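Diguanylate cyclase/phosphodiesterase (PDB 3MTK) probably takes part in cyclic di-GMP turnover as a whole protein with PAS, GGDEF and EAL domains, this chain being its GGDEF domain. Local coordinates at residues 39-44 with 142-147. Numbering follows the deposited sequence.
Sequences LIFLEV and RRCDLA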
loop_
_atom_site.group_PDB
_atom_site.type_symbol
_atom_site.label_atom_id
_atom_site.label_comp_id
_atom_site.label_asym_id
_atom_site.label_seq_id
_atom_site.Cartn_x
_atom_site.Cartn_y
_atom_site.Cartn_z
ATOM N N LEU A 39 0.270 1.115 -9.764
ATOM C CA LEU A 39 -0.620 0.928 -8.632
ATOM C C LEU A 39 0.156 -0.082 -7.795
ATOM O O LEU A 39 0.647 -1.082 -8.331
ATOM C CB LEU A 39 -1.949 0.311 -9.062
ATOM C CG LEU A 39 -2.909 0.015 -7.903
ATOM C CD1 LEU A 39 -3.238 1.299 -7.167
ATOM C CD2 LEU A 39 -4.172 -0.635 -8.427
ATOM N N ILE A 40 0.288 0.180 -6.501
ATOM C CA ILE A 40 1.015 -0.717 -5.615
ATOM C C ILE A 40 0.183 -1.063 -4.393
ATOM O O ILE A 40 -0.431 -0.185 -3.771
ATOM C CB ILE A 40 2.343 -0.081 -5.141
ATOM C CG1 ILE A 40 3.190 0.300 -6.351
ATOM C CG2 ILE A 40 3.127 -1.068 -4.290
ATOM C CD1 ILE A 40 4.295 1.263 -6.022
ATOM N N PHE A 41 0.168 -2.350 -4.066
ATOM C CA PHE A 41 -0.562 -2.871 -2.921
ATOM C C PHE A 41 0.432 -3.355 -1.860
ATOM O O PHE A 41 1.266 -4.222 -2.129
ATOM C CB PHE A 41 -1.453 -4.044 -3.362
ATOM C CG PHE A 41 -2.845 -3.645 -3.793
ATOM C CD1 PHE A 41 -3.200 -2.308 -3.945
ATOM C CD2 PHE A 41 -3.800 -4.619 -4.061
ATOM C CE1 PHE A 41 -4.490 -1.943 -4.364
ATOM C CE2 PHE A 41 -5.100 -4.268 -4.481
ATOM C CZ PHE A 41 -5.442 -2.923 -4.633
ATOM N N LEU A 42 0.365 -2.781 -0.664
ATOM C CA LEU A 42 1.257 -3.209 0.408
ATOM C C LEU A 42 0.433 -3.854 1.507
ATOM O O LEU A 42 -0.552 -3.276 1.994
ATOM C CB LEU A 42 2.032 -2.044 1.033
ATOM C CG LEU A 42 3.070 -1.229 0.282
ATOM C CD1 LEU A 42 2.383 -0.159 -0.586
ATOM C CD2 LEU A 42 3.963 -0.552 1.303
ATOM N N GLU A 43 0.844 -5.043 1.918
ATOM C CA GLU A 43 0.128 -5.735 2.975
ATOM C C GLU A 43 1.004 -5.888 4.218
ATOM O O GLU A 43 2.153 -6.325 4.138
ATOM C CB GLU A 43 -0.334 -7.110 2.485
ATOM C CG GLU A 43 -1.168 -7.865 3.514
ATOM C CD GLU A 43 -1.721 -9.174 2.988
ATOM O OE1 GLU A 43 -1.960 -9.267 1.769
ATOM O OE2 GLU A 43 -1.932 -10.101 3.796
ATOM N N VAL A 44 0.461 -5.515 5.367
ATOM C CA VAL A 44 1.186 -5.646 6.632
ATOM C C VAL A 44 0.961 -7.082 7.086
ATOM O O VAL A 44 -0.173 -7.484 7.351
ATOM C CB VAL A 44 0.629 -4.690 7.696
ATOM C CG1 VAL A 44 1.543 -4.676 8.891
ATOM C CG2 VAL A 44 0.484 -3.290 7.119
ATOM N N ARG A 142 -7.656 -5.708 -9.221
ATOM C CA ARG A 142 -7.644 -7.160 -9.220
ATOM C C ARG A 142 -6.233 -7.599 -9.576
ATOM O O ARG A 142 -5.655 -8.459 -8.921
ATOM C CB ARG A 142 -8.632 -7.700 -10.246
ATOM C CG ARG A 142 -10.072 -7.515 -9.849
ATOM C CD ARG A 142 -11.012 -8.013 -10.928
ATOM N NE ARG A 142 -12.360 -8.199 -10.395
ATOM C CZ ARG A 142 -13.428 -8.481 -11.131
ATOM N NH1 ARG A 142 -13.313 -8.608 -12.442
ATOM N NH2 ARG A 142 -14.608 -8.645 -10.552
ATOM N N ARG A 143 -5.663 -6.981 -10.602
ATOM C CA ARG A 143 -4.320 -7.342 -11.017
ATOM C C ARG A 143 -3.281 -7.169 -9.914
ATOM O O ARG A 143 -2.359 -7.975 -9.793
ATOM C CB ARG A 143 -3.900 -6.530 -12.223
ATOM C CG ARG A 143 -2.610 -7.032 -12.826
ATOM C CD ARG A 143 -2.347 -6.304 -14.104
ATOM N NE ARG A 143 -3.514 -6.361 -14.970
ATOM C CZ ARG A 143 -3.705 -5.544 -15.995
ATOM N NH1 ARG A 143 -2.800 -4.611 -16.269
ATOM N NH2 ARG A 143 -4.792 -5.660 -16.744
ATOM N N CYS A 144 -3.422 -6.111 -9.124
ATOM C CA CYS A 144 -2.491 -5.860 -8.036
ATOM C C CYS A 144 -2.664 -6.929 -6.994
ATOM O O CYS A 144 -1.698 -7.436 -6.427
ATOM C CB CYS A 144 -2.761 -4.509 -7.398
ATOM S SG CYS A 144 -1.519 -3.315 -7.807
ATOM N N ASP A 145 -3.919 -7.264 -6.747
ATOM C CA ASP A 145 -4.258 -8.265 -5.770
ATOM C C ASP A 145 -3.554 -9.578 -6.095
ATOM O O ASP A 145 -3.003 -10.222 -5.201
ATOM C CB ASP A 145 -5.772 -8.463 -5.740
ATOM C CG ASP A 145 -6.218 -9.328 -4.588
ATOM O OD1 ASP A 145 -6.025 -8.905 -3.429
ATOM O OD2 ASP A 145 -6.756 -10.430 -4.835
ATOM N N LEU A 146 -3.559 -9.959 -7.372
ATOM C CA LEU A 146 -2.927 -11.214 -7.798
ATOM C C LEU A 146 -1.429 -11.190 -7.511
ATOM O O LEU A 146 -0.861 -12.160 -7.016
ATOM C CB LEU A 146 -3.154 -11.454 -9.294
ATOM C CG LEU A 146 -3.660 -12.823 -9.771
ATOM C CD1 LEU A 146 -3.659 -12.838 -11.307
ATOM C CD2 LEU A 146 -2.785 -13.955 -9.236
ATOM N N ALA A 147 -0.800 -10.067 -7.831
ATOM C CA ALA A 147 0.628 -9.890 -7.607
ATOM C C ALA A 147 0.953 -10.052 -6.120
ATOM O O ALA A 147 1.957 -10.665 -5.748
ATOM C CB ALA A 147 1.054 -8.509 -8.089
#
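Cys144 projects from its helix toward the strand, its side chain meeting those of both Leu39 and Phe41, two residues apart on the same side of strand 39-44. Its CB lies over one face of the Phe41 ring, displaced toward the rim, in a CH-pi contact 3.7 Å from the ring centroid and closest to CD2 at 3.5 Å. The sulfur sits above the same face, SG lying 4.5 Å from the centroid in a sulfur-aromatic contact. With chi1 at -107°, SG is carried toward Leu39, whose carbonyl O it approaches to 3.2 Å. Leu39 CG, anti to its own backbone N (chi1 177°), packs against the sulfur at 3.6 Å, and CD2 also touches it. Phe41 CD2 and CE2 also approach the backbone N of Asp145, obliquely to the ring. An alanine in place of Phe41 would probably leave one flank of Cys144 without its aromatic surface and open a gap between strand and helix. The two segment axes run at 45° and approach to 8.1 Å, a largely apolar packing of helix on sheet within the GGDEF domain. Strand 37-44 is central, flanked by strands 87-93 and 123-129; Phe41 also touches Met141 and Leu148 of helix 137-154, Asp145 forms a salt bridge with Arg87, and Ile40 and Leu42 pack on helix 97-108 across the sheet.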